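Long-range contacts in periplasmic protein TorT (Vibrio parahaemolyticus, PDB 3O1I), which probably senses trimethylamine N-oxide in the periplasm and passes the signal to the TorS sensor kinase: residues 200-205 against 225-230; 67-72 against 95-100; 39-44 against 53-58; 141-146 against 172-177. All coordinates share one frame; numbering follows the deposited sequence.

Contact 1 (200-205 against 225-230); sequences GSAVAI and SVYLSH
Tyr227 CG and Ser229 OG both sit between the backbone N and carbonyl carbon of their own residues (chi1 68° for the tyrosine); the Tyr227 ring and Ser229 OG meet Ala202 in the first turn of helix 202-214. Ala202 lies over one face of the phenol ring, its CB 3.2 Å from Tyr227 CE1. Ser229 OG reaches the same methyl, 3.2 Å from Ala202 CB. Farther round the turn, Val203 runs side by side with Tyr227, and its CG2 branch stands 3.9 Å from Tyr227 OH.

The backbones meet where parallel neighbouring strands 197-200 and 222-225 end. Val226 N gives a weak, bent hydrogen bond to Gly200 O (3.0 Å, 127° at the hydrogen), and Ser225 CA adds a CA-H...O contact to that oxygen. Ser225 OG donates within its own loop to Tyr227 O over 2.9 Å, approaching almost in line with the carbonyl, and also lies 4.0 Å from Ile205 CB. Helix 202-214 is the link of the beta-alpha-beta crossover between these strands.

Both helix starts are capped by serine. Ser201 OG accepts a straight bond from Ala204 N (2.9 Å, 171°); Ser229 OG bonds Val232 N at the start of helix 230-236. The hydroxyls of Ser201, Ser225 and Ser229 therefore find partners within their own loops or nearby, and what passes between the segments is chiefly van der Waals packing of an aromatic ring and a serine on one small alanine.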
# COMPACT_ATOMS: atom_id res chain seq x y z
N GLY D 200 -24.48 13.76 -15.75
CA GLY D 200 -23.56 12.65 -15.75
C GLY D 200 -23.95 11.50 -14.84
O GLY D 200 -25.08 11.44 -14.36
N SER D 201 -23.01 10.60 -14.60
CA SER D 201 -23.24 9.44 -13.76
C SER D 201 -23.52 9.83 -12.33
O SER D 201 -23.27 10.96 -11.91
CB SER D 201 -22.02 8.54 -13.77
OG SER D 201 -20.87 9.28 -13.37
N ALA D 202 -24.05 8.90 -11.55
CA ALA D 202 -24.32 9.24 -10.17
C ALA D 202 -22.99 9.58 -9.54
O ALA D 202 -22.92 10.37 -8.60
CB ALA D 202 -24.97 8.07 -9.45
N VAL D 203 -21.93 8.97 -10.07
CA VAL D 203 -20.58 9.19 -9.58
C VAL D 203 -20.22 10.65 -9.87
O VAL D 203 -19.93 11.42 -8.96
CB VAL D 203 -19.56 8.21 -10.28
CG1 VAL D 203 -18.11 8.57 -9.93
CG2 VAL D 203 -19.86 6.79 -9.85
N ALA D 204 -20.27 11.02 -11.14
CA ALA D 204 -19.95 12.38 -11.51
C ALA D 204 -20.74 13.37 -10.64
O ALA D 204 -20.15 14.15 -9.89
CB ALA D 204 -20.27 12.61 -12.98
N ILE D 205 -22.07 13.31 -10.73
CA ILE D 205 -22.92 14.21 -9.96
C ILE D 205 -22.55 14.24 -8.49
O ILE D 205 -22.41 15.32 -7.93
CB ILE D 205 -24.45 13.87 -10.14
CG1 ILE D 205 -25.02 14.66 -11.32
CG2 ILE D 205 -25.25 14.20 -8.87
CD1 ILE D 205 -24.49 14.26 -12.68
N SER D 225 -28.58 13.86 -12.92
CA SER D 225 -28.08 12.48 -12.92
C SER D 225 -28.66 11.64 -14.06
O SER D 225 -29.73 11.95 -14.57
CB SER D 225 -28.45 11.82 -11.59
OG SER D 225 -27.34 11.19 -10.97
N VAL D 226 -27.96 10.58 -14.45
CA VAL D 226 -28.47 9.71 -15.51
C VAL D 226 -29.03 8.43 -14.87
O VAL D 226 -29.54 7.54 -15.55
CB VAL D 226 -27.37 9.36 -16.52
CG1 VAL D 226 -27.95 8.56 -17.68
CG2 VAL D 226 -26.76 10.63 -17.05
N TYR D 227 -28.92 8.36 -13.54
CA TYR D 227 -29.46 7.25 -12.74
C TYR D 227 -29.39 7.64 -11.27
O TYR D 227 -28.86 8.69 -10.94
CB TYR D 227 -28.72 5.92 -13.02
CG TYR D 227 -27.27 5.81 -12.56
CD1 TYR D 227 -26.96 5.36 -11.28
CD2 TYR D 227 -26.22 6.14 -13.43
CE1 TYR D 227 -25.64 5.23 -10.86
CE2 TYR D 227 -24.89 6.02 -13.02
CZ TYR D 227 -24.60 5.57 -11.73
OH TYR D 227 -23.30 5.52 -11.27
N LEU D 228 -29.94 6.82 -10.38
CA LEU D 228 -29.96 7.17 -8.97
C LEU D 228 -29.03 6.38 -8.08
O LEU D 228 -28.65 5.25 -8.40
CB LEU D 228 -31.39 7.03 -8.41
CG LEU D 228 -31.55 7.38 -6.93
CD1 LEU D 228 -31.56 8.89 -6.76
CD2 LEU D 228 -32.81 6.78 -6.39
N SER D 229 -28.68 6.98 -6.94
CA SER D 229 -27.79 6.36 -5.95
C SER D 229 -28.06 7.04 -4.62
O SER D 229 -28.61 8.13 -4.58
CB SER D 229 -26.32 6.55 -6.36
OG SER D 229 -25.93 7.91 -6.41
N HIS D 230 -27.68 6.41 -3.52
CA HIS D 230 -27.93 7.00 -2.22
C HIS D 230 -27.36 8.40 -2.09
O HIS D 230 -27.77 9.17 -1.22
CB HIS D 230 -27.34 6.13 -1.11
CG HIS D 230 -27.91 4.75 -1.05
ND1 HIS D 230 -28.46 4.21 0.10
CD2 HIS D 230 -28.01 3.78 -2.00
CE1 HIS D 230 -28.87 2.98 -0.14
NE2 HIS D 230 -28.60 2.69 -1.40

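Contact 2 (67-72 against 95-100)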
# COMPACT_ATOMS: atom_id res chain seq x y z
N ILE D 67 -29.42 -20.19 -11.75
CA ILE D 67 -28.56 -19.12 -11.29
C ILE D 67 -28.81 -17.79 -12.00
O ILE D 67 -28.93 -17.73 -13.23
CB ILE D 67 -27.07 -19.49 -11.46
CG1 ILE D 67 -26.75 -19.69 -12.94
CG2 ILE D 67 -26.75 -20.73 -10.66
CD1 ILE D 67 -25.30 -20.03 -13.21
N ILE D 68 -28.90 -16.73 -11.19
CA ILE D 68 -29.13 -15.37 -11.68
C ILE D 68 -27.77 -14.70 -11.82
O ILE D 68 -27.11 -14.38 -10.83
CB ILE D 68 -29.98 -14.56 -10.70
CG1 ILE D 68 -31.03 -15.47 -10.05
CG2 ILE D 68 -30.70 -13.46 -11.43
CD1 ILE D 68 -31.81 -14.80 -8.95
N LEU D 69 -27.37 -14.50 -13.07
CA LEU D 69 -26.09 -13.91 -13.40
C LEU D 69 -26.10 -12.43 -13.82
O LEU D 69 -26.87 -12.01 -14.69
CB LEU D 69 -25.45 -14.78 -14.50
CG LEU D 69 -24.39 -14.22 -15.45
CD1 LEU D 69 -23.11 -13.92 -14.70
CD2 LEU D 69 -24.12 -15.23 -16.56
N GLY D 70 -25.23 -11.63 -13.19
CA GLY D 70 -25.08 -10.23 -13.53
C GLY D 70 -23.70 -10.12 -14.15
O GLY D 70 -22.74 -9.73 -13.49
N THR D 71 -23.59 -10.46 -15.43
CA THR D 71 -22.30 -10.47 -16.13
C THR D 71 -21.46 -9.21 -16.17
O THR D 71 -21.97 -8.10 -16.31
CB THR D 71 -22.41 -10.93 -17.59
OG1 THR D 71 -23.16 -9.97 -18.33
CG2 THR D 71 -23.09 -12.27 -17.68
N VAL D 72 -20.16 -9.45 -16.10
CA VAL D 72 -19.12 -8.43 -16.12
C VAL D 72 -18.79 -8.21 -17.58
O VAL D 72 -17.72 -7.74 -17.92
CB VAL D 72 -17.85 -8.93 -15.38
CG1 VAL D 72 -18.21 -9.29 -13.93
CG2 VAL D 72 -17.27 -10.15 -16.09
N ASN D 95 -27.65 -7.01 -16.45
CA ASN D 95 -26.93 -6.70 -17.67
C ASN D 95 -27.25 -7.61 -18.84
O ASN D 95 -27.69 -8.75 -18.68
CB ASN D 95 -25.42 -6.69 -17.38
CG ASN D 95 -25.04 -5.69 -16.29
OD1 ASN D 95 -25.02 -4.48 -16.53
ND2 ASN D 95 -24.78 -6.18 -15.08
N GLN D 96 -27.06 -7.07 -20.04
CA GLN D 96 -27.32 -7.81 -21.26
C GLN D 96 -26.46 -9.06 -21.30
O GLN D 96 -25.24 -8.97 -21.20
CB GLN D 96 -27.01 -6.92 -22.46
CG GLN D 96 -27.46 -7.48 -23.79
CD GLN D 96 -28.86 -8.03 -23.73
OE1 GLN D 96 -29.70 -7.53 -22.97
NE2 GLN D 96 -29.14 -9.05 -24.53
N LEU D 97 -27.10 -10.22 -21.46
CA LEU D 97 -26.39 -11.49 -21.54
C LEU D 97 -26.55 -12.08 -22.94
O LEU D 97 -27.48 -12.84 -23.19
CB LEU D 97 -26.93 -12.48 -20.50
CG LEU D 97 -26.32 -13.88 -20.50
CD1 LEU D 97 -24.80 -13.80 -20.52
CD2 LEU D 97 -26.80 -14.64 -19.27
N ASP D 98 -25.64 -11.74 -23.84
CA ASP D 98 -25.70 -12.24 -25.21
C ASP D 98 -25.22 -13.68 -25.38
O ASP D 98 -24.02 -13.95 -25.31
CB ASP D 98 -24.89 -11.33 -26.15
CG ASP D 98 -25.47 -9.92 -26.26
OD1 ASP D 98 -26.71 -9.79 -26.30
OD2 ASP D 98 -24.68 -8.95 -26.31
N LEU D 99 -26.15 -14.60 -25.61
CA LEU D 99 -25.81 -16.00 -25.81
C LEU D 99 -25.91 -16.39 -27.28
O LEU D 99 -26.40 -15.62 -28.11
CB LEU D 99 -26.75 -16.87 -24.98
CG LEU D 99 -26.73 -16.52 -23.49
CD1 LEU D 99 -27.78 -17.32 -22.74
CD2 LEU D 99 -25.35 -16.81 -22.93
N ASP D 100 -25.43 -17.59 -27.62
CA ASP D 100 -25.48 -18.09 -28.99
C ASP D 100 -26.78 -18.88 -29.11
O ASP D 100 -27.47 -19.08 -28.10
CB ASP D 100 -24.27 -19.00 -29.24
CG ASP D 100 -24.32 -19.70 -30.59
OD1 ASP D 100 -24.51 -19.01 -31.62
OD2 ASP D 100 -24.16 -20.94 -30.62
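Gly70 and Asn95 bring the two backbones nearest, Gly70 CA lying 5.7 Å from Asn95 CA just past the ends of parallel strands 66-69 and 90-92, and beyond that point the chains are joined through side chains. Leu97 does most of the apolar work. Its CG is anti to the backbone N (chi1 178°), and its two branches find different partners: CD1 lies 3.7 Å from Thr71 CG2, and CD2 lies 3.9 Å from Leu69 CD2. Leu97 crosses both of these side chains at about a right angle, and it also touches Val90 on the strand that leads into its loop.

Thr71 and Asn95 slide past each other in opposite directions. Asn95 CB is 4.1 Å from Thr71 OG1, and Asn95 ND2 is 3.6 Å from Thr71 O. The threonine hydroxyl has its hydrogen bond with Asp73 O, close by in its own loop. Gln52 on helix 49-62 bonds Gly70 O through NE2 and, weakly, Val72 N through OE1, so one amide group holds both, while Trp20 of helix 18-32 touches Asn95. In the other loop, Gln96 NE2 donates to Asp98 OD1 (3.1 Å, 167° at the hydrogen); the acceptor lies in the amide plane, whereas the donor comes from above the carboxylate plane, 37° out of it.

Thr71 OG1 and Gln96 NE2 are thus bonded inside their own loops, and Gly70 O and Val72 N to helix 49-62; the join between the loops rests on leucine and threonine methyls meeting beyond the carboxyl ends of two inner strands of the Rossmann-like parallel sheet.

Contact 3 (39-44 against 53-58); sequences RVLEAG and EQQLAL
Gln55 and Leu58 meet Leu41 from a helical turn in which Ala57 N is hydrogen-bonded to Glu53 O over 2.9 Å. Leu41 directs its side chain at this turn with CG anti to the carbonyl carbon (chi1 -54°), and its CD1 does the touching: it lies 3.4 Å from Leu58 CD2 and 3.7 Å from Gln55 CB, with Gln55 O also alongside. The two leucines cross at about a right angle. Leu41 CB backs onto the far end of Gln55, whose chain extends beyond CG until the amide group reaches the backbone between Glu42 and Ala43.

Strand 37-42 is an outermost strand of the five-stranded parallel sheet, and helix 49-62 is the connection of a beta-alpha-beta crossover that passes strand 7-12 to reach strand 66-69. Strand 39-42 and helix 53-58 accordingly run nearly antiparallel, at 163°, with their axes 9.1 Å apart. The Cys9-Cys59 disulfide ties the same helix to strand 7-12, and Asn48 ND2 bonds Ala43 O in the loop that leads into it. Leu41 also rests on Ile11 of strand 7-12, whereas Glu42, whose CB points away from the helix, packs against a polar side chain of another protein chain in the assembly.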
# COMPACT_ATOMS: atom_id res chain seq x y z
N ARG D 39 -27.74 -17.73 -2.44
CA ARG D 39 -26.39 -17.42 -2.01
C ARG D 39 -25.85 -16.43 -3.02
O ARG D 39 -26.12 -16.53 -4.21
CB ARG D 39 -25.52 -18.68 -1.99
CG ARG D 39 -24.18 -18.52 -1.25
CD ARG D 39 -23.65 -19.89 -0.83
NE ARG D 39 -22.42 -19.84 -0.04
CZ ARG D 39 -21.90 -20.90 0.58
NH1 ARG D 39 -22.49 -22.08 0.50
NH2 ARG D 39 -20.77 -20.78 1.27
N VAL D 40 -25.09 -15.47 -2.52
CA VAL D 40 -24.53 -14.43 -3.37
C VAL D 40 -23.01 -14.43 -3.49
O VAL D 40 -22.29 -14.42 -2.49
CB VAL D 40 -25.00 -13.05 -2.87
CG1 VAL D 40 -26.41 -12.78 -3.35
CG2 VAL D 40 -24.96 -13.03 -1.33
N LEU D 41 -22.52 -14.44 -4.73
CA LEU D 41 -21.09 -14.41 -5.01
C LEU D 41 -20.80 -13.23 -5.92
O LEU D 41 -21.30 -13.17 -7.05
CB LEU D 41 -20.63 -15.69 -5.73
CG LEU D 41 -20.93 -17.06 -5.13
CD1 LEU D 41 -20.14 -18.09 -5.93
CD2 LEU D 41 -20.56 -17.10 -3.64
N GLU D 42 -20.00 -12.29 -5.44
CA GLU D 42 -19.67 -11.11 -6.23
C GLU D 42 -18.25 -11.20 -6.76
O GLU D 42 -17.31 -11.46 -6.00
CB GLU D 42 -19.87 -9.85 -5.38
CG GLU D 42 -18.90 -9.69 -4.22
CD GLU D 42 -17.76 -8.75 -4.56
OE1 GLU D 42 -16.84 -8.62 -3.72
OE2 GLU D 42 -17.78 -8.14 -5.65
N ALA D 43 -18.10 -11.00 -8.06
CA ALA D 43 -16.82 -11.08 -8.74
C ALA D 43 -15.76 -10.08 -8.29
O ALA D 43 -14.63 -10.09 -8.81
CB ALA D 43 -17.03 -10.95 -10.24
N GLY D 44 -16.12 -9.21 -7.35
CA GLY D 44 -15.19 -8.22 -6.86
C GLY D 44 -14.80 -7.13 -7.85
O GLY D 44 -14.02 -6.25 -7.50
N GLU D 53 -16.12 -16.56 -13.82
CA GLU D 53 -16.20 -17.86 -14.49
C GLU D 53 -16.08 -18.94 -13.43
O GLU D 53 -16.80 -19.93 -13.46
CB GLU D 53 -15.05 -18.03 -15.49
CG GLU D 53 -15.12 -17.09 -16.67
CD GLU D 53 -13.95 -17.28 -17.60
OE1 GLU D 53 -12.80 -17.20 -17.13
OE2 GLU D 53 -14.17 -17.50 -18.81
N GLN D 54 -15.16 -18.73 -12.50
CA GLN D 54 -14.94 -19.68 -11.41
C GLN D 54 -16.11 -19.66 -10.42
O GLN D 54 -16.59 -20.71 -10.01
CB GLN D 54 -13.61 -19.38 -10.70
CG GLN D 54 -12.39 -19.23 -11.63
CD GLN D 54 -12.11 -20.47 -12.50
OE1 GLN D 54 -11.85 -21.56 -11.99
NE2 GLN D 54 -12.16 -20.29 -13.82
N GLN D 55 -16.57 -18.48 -10.03
CA GLN D 55 -17.69 -18.36 -9.09
C GLN D 55 -18.93 -18.94 -9.75
O GLN D 55 -19.84 -19.44 -9.08
CB GLN D 55 -17.95 -16.90 -8.72
CG GLN D 55 -16.83 -16.23 -7.93
CD GLN D 55 -17.26 -14.92 -7.29
OE1 GLN D 55 -17.62 -13.98 -8.00
NE2 GLN D 55 -17.22 -14.86 -5.96
N LEU D 56 -18.94 -18.87 -11.07
CA LEU D 56 -20.03 -19.38 -11.89
C LEU D 56 -19.96 -20.91 -11.80
O LEU D 56 -20.98 -21.59 -11.68
CB LEU D 56 -19.83 -18.92 -13.33
CG LEU D 56 -21.03 -18.79 -14.26
CD1 LEU D 56 -22.16 -18.05 -13.56
CD2 LEU D 56 -20.58 -18.06 -15.52
N ALA D 57 -18.73 -21.42 -11.86
CA ALA D 57 -18.49 -22.85 -11.76
C ALA D 57 -18.67 -23.27 -10.30
O ALA D 57 -19.02 -24.41 -10.01
CB ALA D 57 -17.07 -23.18 -12.23
N LEU D 58 -18.42 -22.34 -9.39
CA LEU D 58 -18.58 -22.61 -7.97
C LEU D 58 -20.05 -22.77 -7.68
O LEU D 58 -20.45 -23.60 -6.86
CB LEU D 58 -18.01 -21.47 -7.12
CG LEU D 58 -18.45 -21.47 -5.66
CD1 LEU D 58 -18.09 -22.78 -4.98
CD2 LEU D 58 -17.80 -20.31 -4.94

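Contact 4 (141-146 against 172-177); sequences LLLGPR and SFWADN
Leu141 O takes two hydrogen bonds, from Phe173 N and from Ser172 OG. Phe173 N lies 2.9 Å from Leu141 O; Ser172 OG, set anti to its own backbone N (chi1 -173°), lies 3.2 Å from Leu141 O and approaches from above the carbonyl plane. Gly144 O is satisfied in turn by Ala175 N at 3.1 Å, while the same oxygen meets the edge of the Trp174 ring in its plane.

These bonds begin where parallel strands 137-142 and 167-172, joined by the beta-alpha-beta crossover through helix 152-163, run out into loops. Next along, Leu142 O probably accepts from Ser201 N, just past neighbouring strand 197-200. Asn177 OD1 is weakly bonded to Ser201 OG, and Asp176 O receives Gln182 NE2.

Around the polar bonds, Trp174 is sandwiched: Ser172 OG lies above one face, offset toward the rim, and Arg146 CD makes a CH-pi contact on the opposite face, 4.2 Å from the centroid of the Trp174 five-membered ring. Leu143 CB meets Trp174 CZ3, and Leu142 CD2 comes in at the edge of the Phe173 ring, 3.5 Å from Phe173 CD1.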
# COMPACT_ATOMS: atom_id res chain seq x y z
N LEU D 141 -21.58 17.10 -20.55
CA LEU D 141 -21.83 15.67 -20.39
C LEU D 141 -20.72 14.86 -19.72
O LEU D 141 -19.66 14.70 -20.29
CB LEU D 141 -22.14 15.03 -21.75
CG LEU D 141 -23.59 15.10 -22.26
CD1 LEU D 141 -23.66 14.65 -23.72
CD2 LEU D 141 -24.45 14.20 -21.39
N LEU D 142 -20.99 14.34 -18.53
CA LEU D 142 -20.01 13.51 -17.82
C LEU D 142 -20.65 12.17 -17.50
O LEU D 142 -20.90 11.83 -16.34
CB LEU D 142 -19.55 14.19 -16.53
CG LEU D 142 -18.97 15.60 -16.65
CD1 LEU D 142 -18.44 16.02 -15.29
CD2 LEU D 142 -17.86 15.65 -17.69
N LEU D 143 -20.91 11.40 -18.55
CA LEU D 143 -21.56 10.10 -18.44
C LEU D 143 -20.74 8.99 -17.80
O LEU D 143 -21.17 8.40 -16.81
CB LEU D 143 -22.03 9.67 -19.83
CG LEU D 143 -22.95 10.73 -20.44
CD1 LEU D 143 -23.35 10.33 -21.86
CD2 LEU D 143 -24.17 10.91 -19.54
N GLY D 144 -19.57 8.71 -18.36
CA GLY D 144 -18.74 7.66 -17.79
C GLY D 144 -17.70 7.16 -18.77
O GLY D 144 -17.25 7.92 -19.63
N PRO D 145 -17.31 5.88 -18.68
CA PRO D 145 -16.30 5.29 -19.57
C PRO D 145 -16.64 5.31 -21.07
O PRO D 145 -16.99 6.35 -21.62
CB PRO D 145 -16.14 3.87 -19.00
CG PRO D 145 -17.46 3.61 -18.35
CD PRO D 145 -17.76 4.90 -17.68
N ARG D 146 -16.50 4.17 -21.73
CA ARG D 146 -16.78 4.06 -23.16
C ARG D 146 -17.38 2.72 -23.56
O ARG D 146 -17.10 2.20 -24.64
CB ARG D 146 -15.51 4.31 -23.98
CG ARG D 146 -15.19 5.78 -24.24
CD ARG D 146 -16.16 6.40 -25.24
NE ARG D 146 -16.19 5.69 -26.52
CZ ARG D 146 -16.86 6.09 -27.60
NH1 ARG D 146 -17.56 7.22 -27.57
NH2 ARG D 146 -16.83 5.36 -28.71
N SER D 172 -18.21 16.80 -23.99
CA SER D 172 -18.43 15.60 -23.21
C SER D 172 -17.10 15.00 -22.78
O SER D 172 -16.17 14.90 -23.58
CB SER D 172 -19.22 14.59 -24.03
OG SER D 172 -19.59 13.47 -23.25
N PHE D 173 -16.99 14.63 -21.51
CA PHE D 173 -15.77 14.04 -20.99
C PHE D 173 -15.98 12.62 -20.49
O PHE D 173 -16.82 12.36 -19.64
CB PHE D 173 -15.19 14.91 -19.87
CG PHE D 173 -14.92 16.32 -20.28
CD1 PHE D 173 -15.87 17.31 -20.09
CD2 PHE D 173 -13.75 16.64 -20.96
CE1 PHE D 173 -15.66 18.60 -20.57
CE2 PHE D 173 -13.53 17.92 -21.45
CZ PHE D 173 -14.49 18.90 -21.25
N TRP D 174 -15.19 11.71 -21.04
CA TRP D 174 -15.29 10.31 -20.67
C TRP D 174 -14.19 9.94 -19.68
O TRP D 174 -13.11 10.52 -19.69
CB TRP D 174 -15.19 9.45 -21.92
CG TRP D 174 -16.07 9.93 -23.02
CD1 TRP D 174 -15.73 10.73 -24.07
CD2 TRP D 174 -17.48 9.68 -23.15
NE1 TRP D 174 -16.83 11.00 -24.85
CE2 TRP D 174 -17.92 10.37 -24.31
CE3 TRP D 174 -18.41 8.95 -22.40
CZ2 TRP D 174 -19.26 10.35 -24.73
CZ3 TRP D 174 -19.74 8.92 -22.83
CH2 TRP D 174 -20.15 9.62 -23.98
N ALA D 175 -14.47 8.97 -18.83
CA ALA D 175 -13.52 8.51 -17.83
C ALA D 175 -14.23 7.46 -17.00
O ALA D 175 -15.44 7.52 -16.81
CB ALA D 175 -13.09 9.65 -16.95
N ASP D 176 -13.47 6.51 -16.48
CA ASP D 176 -14.07 5.46 -15.67
C ASP D 176 -14.89 6.06 -14.52
O ASP D 176 -14.70 7.21 -14.14
CB ASP D 176 -12.97 4.54 -15.16
CG ASP D 176 -12.07 4.03 -16.27
OD1 ASP D 176 -12.58 3.50 -17.29
OD2 ASP D 176 -10.83 4.16 -16.15
N ASN D 177 -15.81 5.28 -13.97
CA ASN D 177 -16.62 5.80 -12.89
C ASN D 177 -15.98 5.71 -11.52
O ASN D 177 -16.48 5.05 -10.62
CB ASN D 177 -18.01 5.14 -12.88
CG ASN D 177 -18.82 5.51 -14.12
OD1 ASN D 177 -18.91 6.68 -14.50
ND2 ASN D 177 -19.43 4.50 -14.74

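Contacts 1 and 4 belong to the four-stranded parallel sheet, and contacts 2 and 3 to the five-stranded one. Contacts 1 and 2 are buried, contact 4 partly so, and contact 3 lies at the surface. Contacts 1 and 4 touch through Ser201; contact 3 meets contact 2 through Leu56 against Ile67. Contact 4 is joined by sound backbone and hydroxyl bonds, contact 1 by one weak bond and packing, contact 2 by leucine and threonine methyls, and contact 3 by leucines and a glutamine side chain. Contacts 1, 2 and 4 lie at the carboxyl ends of sheet strands, the region that faces the interlobe cleft in this family; contact 3 seats a helix on an edge strand.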